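PDB 4ZOY: Sqt1 from Chaetomium thermophilum, which probably captures its ribosomal-protein client as it is being synthesised, acting as a dedicated WD40-repeat chaperone in ribosome biogenesis. Local coordinates for residues V216-F220 against G221-S225; L228-N232 against G233-V237. All blocks are in the same frame, centred on the assembly; numbering follows the deposited sequence.

Contacts 1 and 2 follow one another along the chain between strands 214-218 and 235-239, antiparallel neighbours in one four-stranded sheet of the WD40 propeller. Contact 1 comes first: leaving strand 214-218, the chain makes a tight turn at 218-221 and enters the short helix 222-225. Contact 2 opens only after contact 1 has closed, where the turn at 230-233 sends the chain into strand 235-239; the two neither nest nor cross. Their centres lie about 8 Å apart, and they meet where Val216 pairs with Val236 and Val237 through the backbone and where the methyl of Ala223 packs on Val236.

Contact 1. Residues V216-F220 against G221-S225; sequences VYDVF and GVAAS
Asp218 reaches across the turn with both carboxylate oxygens and takes hold of the short, weakly bonded helical turn at about 222-225. Its OD1 accepts the backbone N-H of Ala223, with OD1 to N at 2.8 Å, and its OD2 accepts that of Ala224, with OD2 to N also 2.8 Å. Both donors stand above the carboxylate plane, 38° out of it for Ala223 and 47° for Ala224. The carboxylate thus lies with a face turned to the two amides, which fixes its rotation. CG of Asp218 is anti to its own backbone N (chi1 -179°), and this extension carries the group from the strand to the helical turn. The methyl of Ala223 packs against the carboxylate, its CB 3.3 Å from Asp218 OD1, while Ala224 CB comes within 3.4 Å of Asp218 OD2. The backbone link is a type I turn from Asp218 to Gly221, closed by Gly221 N to Asp218 O at 3.3 Å. Gly221 has positive phi, and a CB there would run into the carbonyl oxygen of Phe220. Within the helical turn, Ser225 OG donates to Val222 O at 2.7 Å. Further out, Val219 CG1 lies over the centre of one face of the Phe220 ring, which also stacks with His153, and Asp218 pairs through the backbone with Gln234. The two amides probably stabilise the negative charge of Asp218. Tyr217-Asp218 probably occupies the place of the Trp-Asp pair that closes a WD repeat, in the third strand of a propeller blade, and here the aspartate binds the connection toward strand 235-239.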
loop_
_atom_site.group_PDB
_atom_site.type_symbol
_atom_site.label_atom_id
_atom_site.label_comp_id
_atom_site.label_asym_id
_atom_site.label_seq_id
_atom_site.Cartn_x
_atom_site.Cartn_y
_atom_site.Cartn_z
ATOM N N VAL A 216 5.356 -0.384 16.871
ATOM C CA VAL A 216 4.586 0.796 16.540
ATOM C C VAL A 216 5.315 2.007 17.115
ATOM O O VAL A 216 5.320 2.221 18.327
ATOM C CB VAL A 216 3.150 0.708 17.079
ATOM C CG1 VAL A 216 2.363 1.923 16.633
ATOM C CG2 VAL A 216 2.469 -0.580 16.576
ATOM N N TYR A 217 5.937 2.785 16.228
ATOM C CA TYR A 217 6.868 3.833 16.644
ATOM C C TYR A 217 6.190 5.139 16.964
ATOM O O TYR A 217 5.297 5.593 16.249
ATOM C CB TYR A 217 7.926 4.085 15.564
ATOM C CG TYR A 217 8.521 2.823 15.002
ATOM C CD1 TYR A 217 9.487 2.102 15.698
ATOM C CD2 TYR A 217 8.102 2.348 13.771
ATOM C CE1 TYR A 217 10.015 0.931 15.169
ATOM C CE2 TYR A 217 8.616 1.192 13.240
ATOM C CZ TYR A 217 9.571 0.487 13.938
ATOM O OH TYR A 217 10.066 -0.670 13.391
ATOM N N ASP A 218 6.651 5.748 18.053
ATOM C CA ASP A 218 6.261 7.096 18.455
ATOM C C ASP A 218 7.069 8.133 17.676
ATOM O O ASP A 218 8.016 8.722 18.208
ATOM C CB ASP A 218 6.484 7.265 19.961
ATOM C CG ASP A 218 6.086 8.637 20.475
ATOM O OD1 ASP A 218 5.116 9.221 19.964
ATOM O OD2 ASP A 218 6.752 9.110 21.426
ATOM N N VAL A 219 6.699 8.347 16.417
ATOM C CA VAL A 219 7.603 8.999 15.473
ATOM C C VAL A 219 7.943 10.444 15.862
ATOM O O VAL A 219 9.083 10.895 15.673
ATOM C CB VAL A 219 7.005 8.966 14.056
ATOM C CG1 VAL A 219 7.816 9.828 13.096
ATOM C CG2 VAL A 219 6.968 7.519 13.564
ATOM N N PHE A 220 6.969 11.158 16.412
ATOM C CA PHE A 220 7.165 12.574 16.717
ATOM C C PHE A 220 7.219 12.880 18.208
ATOM O O PHE A 220 7.144 14.044 18.596
ATOM C CB PHE A 220 6.075 13.394 16.037
ATOM C CG PHE A 220 6.063 13.235 14.538
ATOM C CD1 PHE A 220 7.026 13.843 13.749
ATOM C CD2 PHE A 220 5.114 12.440 13.927
ATOM C CE1 PHE A 220 7.027 13.673 12.367
ATOM C CE2 PHE A 220 5.103 12.269 12.547
ATOM C CZ PHE A 220 6.061 12.878 11.764
ATOM N N GLY A 221 7.351 11.842 19.033
ATOM C CA GLY A 221 7.638 12.026 20.451
ATOM C C GLY A 221 6.426 12.321 21.317
ATOM O O GLY A 221 6.563 12.569 22.525
ATOM N N VAL A 222 5.236 12.315 20.725
ATOM C CA VAL A 222 4.036 12.666 21.469
ATOM C C VAL A 222 3.722 11.621 22.535
ATOM O O VAL A 222 3.409 11.966 23.685
ATOM C CB VAL A 222 2.833 12.839 20.534
ATOM C CG1 VAL A 222 1.551 13.054 21.333
ATOM C CG2 VAL A 222 3.078 14.015 19.591
ATOM N N ALA A 223 3.801 10.345 22.178
ATOM C CA ALA A 223 3.495 9.327 23.169
ATOM C C ALA A 223 4.499 9.346 24.316
ATOM O O ALA A 223 4.113 9.154 25.467
ATOM C CB ALA A 223 3.449 7.954 22.528
ATOM N N ALA A 224 5.772 9.599 24.020
ATOM C CA ALA A 224 6.788 9.623 25.069
ATOM C C ALA A 224 6.479 10.714 26.099
ATOM O O ALA A 224 6.668 10.521 27.305
ATOM C CB ALA A 224 8.163 9.831 24.467
ATOM N N SER A 225 5.979 11.848 25.624
ATOM C CA SER A 225 5.658 12.967 26.502
ATOM C C SER A 225 4.435 12.687 27.365
ATOM O O SER A 225 4.174 13.408 28.336
ATOM C CB SER A 225 5.428 14.239 25.687
ATOM O OG SER A 225 4.171 14.226 25.026
#

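Contact 2. Residues L228-N232 against G233-V237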
loop_
_atom_site.group_PDB
_atom_site.type_symbol
_atom_site.label_atom_id
_atom_site.label_comp_id
_atom_site.label_asym_id
_atom_site.label_seq_id
_atom_site.Cartn_x
_atom_site.Cartn_y
_atom_site.Cartn_z
ATOM N N LEU A 228 3.549 7.039 27.406
ATOM C CA LEU A 228 2.854 5.947 26.730
ATOM C C LEU A 228 3.795 5.117 25.863
ATOM O O LEU A 228 3.344 4.374 24.991
ATOM C CB LEU A 228 1.704 6.497 25.882
ATOM C CG LEU A 228 0.523 7.082 26.662
ATOM C CD1 LEU A 228 -0.491 7.736 25.743
ATOM C CD2 LEU A 228 -0.130 5.979 27.490
ATOM N N VAL A 229 5.099 5.235 26.091
ATOM C CA VAL A 229 6.057 4.410 25.361
ATOM C C VAL A 229 6.558 3.254 26.214
ATOM O O VAL A 229 6.567 3.333 27.448
ATOM C CB VAL A 229 7.264 5.232 24.841
ATOM C CG1 VAL A 229 6.806 6.246 23.798
ATOM C CG2 VAL A 229 8.004 5.921 25.980
ATOM N N THR A 230 6.952 2.176 25.540
ATOM C CA THR A 230 7.479 0.982 26.187
ATOM C C THR A 230 8.873 1.230 26.733
ATOM O O THR A 230 9.417 2.329 26.595
ATOM C CB THR A 230 7.544 -0.216 25.211
ATOM O OG1 THR A 230 8.581 0.008 24.250
ATOM C CG2 THR A 230 6.214 -0.408 24.497
ATOM N N ASP A 231 9.453 0.188 27.326
ATOM C CA ASP A 231 10.787 0.256 27.914
ATOM C C ASP A 231 11.871 0.678 26.926
ATOM O O ASP A 231 12.898 1.215 27.334
ATOM C CB ASP A 231 11.171 -1.098 28.526
ATOM C CG ASP A 231 10.319 -1.465 29.723
ATOM O OD1 ASP A 231 10.106 -0.595 30.594
ATOM O OD2 ASP A 231 9.867 -2.629 29.796
ATOM N N ASN A 232 11.666 0.437 25.632
ATOM C CA ASN A 232 12.711 0.763 24.664
ATOM C C ASN A 232 12.698 2.247 24.300
ATOM O O ASN A 232 13.586 2.738 23.603
ATOM C CB ASN A 232 12.602 -0.121 23.409
ATOM C CG ASN A 232 11.303 0.077 22.628
ATOM O OD1 ASN A 232 10.795 1.191 22.490
ATOM N ND2 ASN A 232 10.774 -1.018 22.098
ATOM N N GLY A 233 11.687 2.956 24.785
ATOM C CA GLY A 233 11.619 4.397 24.631
ATOM C C GLY A 233 11.153 4.844 23.259
ATOM O O GLY A 233 10.833 6.011 23.050
ATOM N N GLN A 234 11.095 3.908 22.321
ATOM C CA GLN A 234 10.812 4.259 20.935
ATOM C C GLN A 234 9.399 3.898 20.480
ATOM O O GLN A 234 8.832 4.570 19.617
ATOM C CB GLN A 234 11.814 3.585 19.993
ATOM C CG GLN A 234 13.244 4.076 20.130
ATOM C CD GLN A 234 14.178 3.446 19.113
ATOM O OE1 GLN A 234 14.341 2.224 19.055
ATOM N NE2 GLN A 234 14.798 4.291 18.300
ATOM N N THR A 235 8.835 2.834 21.038
ATOM C CA THR A 235 7.545 2.340 20.555
ATOM C C THR A 235 6.436 2.454 21.582
ATOM O O THR A 235 6.701 2.512 22.781
ATOM C CB THR A 235 7.619 0.860 20.143
ATOM O OG1 THR A 235 7.782 0.047 21.321
ATOM C CG2 THR A 235 8.772 0.608 19.180
ATOM N N VAL A 236 5.190 2.458 21.111
ATOM C CA VAL A 236 4.032 2.369 22.008
ATOM C C VAL A 236 3.531 0.934 22.145
ATOM O O VAL A 236 2.809 0.610 23.095
ATOM C CB VAL A 236 2.847 3.232 21.550
ATOM C CG1 VAL A 236 3.245 4.696 21.506
ATOM C CG2 VAL A 236 2.319 2.770 20.194
ATOM N N VAL A 237 3.901 0.104 21.173
ATOM C CA VAL A 237 3.649 -1.339 21.161
ATOM C C VAL A 237 4.862 -2.030 20.564
ATOM O O VAL A 237 5.369 -1.608 19.520
ATOM C CB VAL A 237 2.399 -1.724 20.321
ATOM C CG1 VAL A 237 2.323 -3.247 20.121
ATOM C CG2 VAL A 237 1.136 -1.207 20.951
HETATM O O HOH W 1 1.487 2.499 24.776
HETATM O O HOH W 2 15.163 1.122 21.105
#
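The backbone of 228-237 bends sharply through a type I turn from Thr230 to Gly233, closed by Gly233 N to Thr230 O at 3.0 Å, its arms running 111° apart, and just beyond it the nearly straight bond from Thr230 N to Thr235 O (2.8 Å, 170° at the hydrogen) joins them. The side chains of Thr230 and Thr235 cross at a slant beside this bond, their hydroxyls hydrogen-bonded with OG1 to OG1 at 3.0 Å; Thr235 OG1 also bonds Ser238 OG. Asn232 folds back over the turn with CG between its backbone N and carbonyl carbon (chi1 63°), which brings OD1 to two successive amides. Asn232 OD1 lies 2.7 Å from Gln234 N and 2.9 Å from Thr235 N, both bonds lying in the carbonyl plane, and Asn232 ND2 hydrogen-bonds Ser238 OG. Replacing Asn232 with an alanine would probably leave the amides of Gln234 and Thr235 without their shared acceptor and the turn freer to shift. Val229 sets its CB against Thr235 O at 3.5 Å, and it also packs on Ala223 and Ala224 of helix 222-225. Where the arms part, one water donates to Leu228 O and Val236 O, bridging their carbonyls. Chemically, many of the turn's polar groups are matched within it, while Ser238 OG pairs with both Thr235 OG1 and Asn232 ND2, and the chain is led into edge strand 235-239 with Val229 and Val236 packed against Ala223.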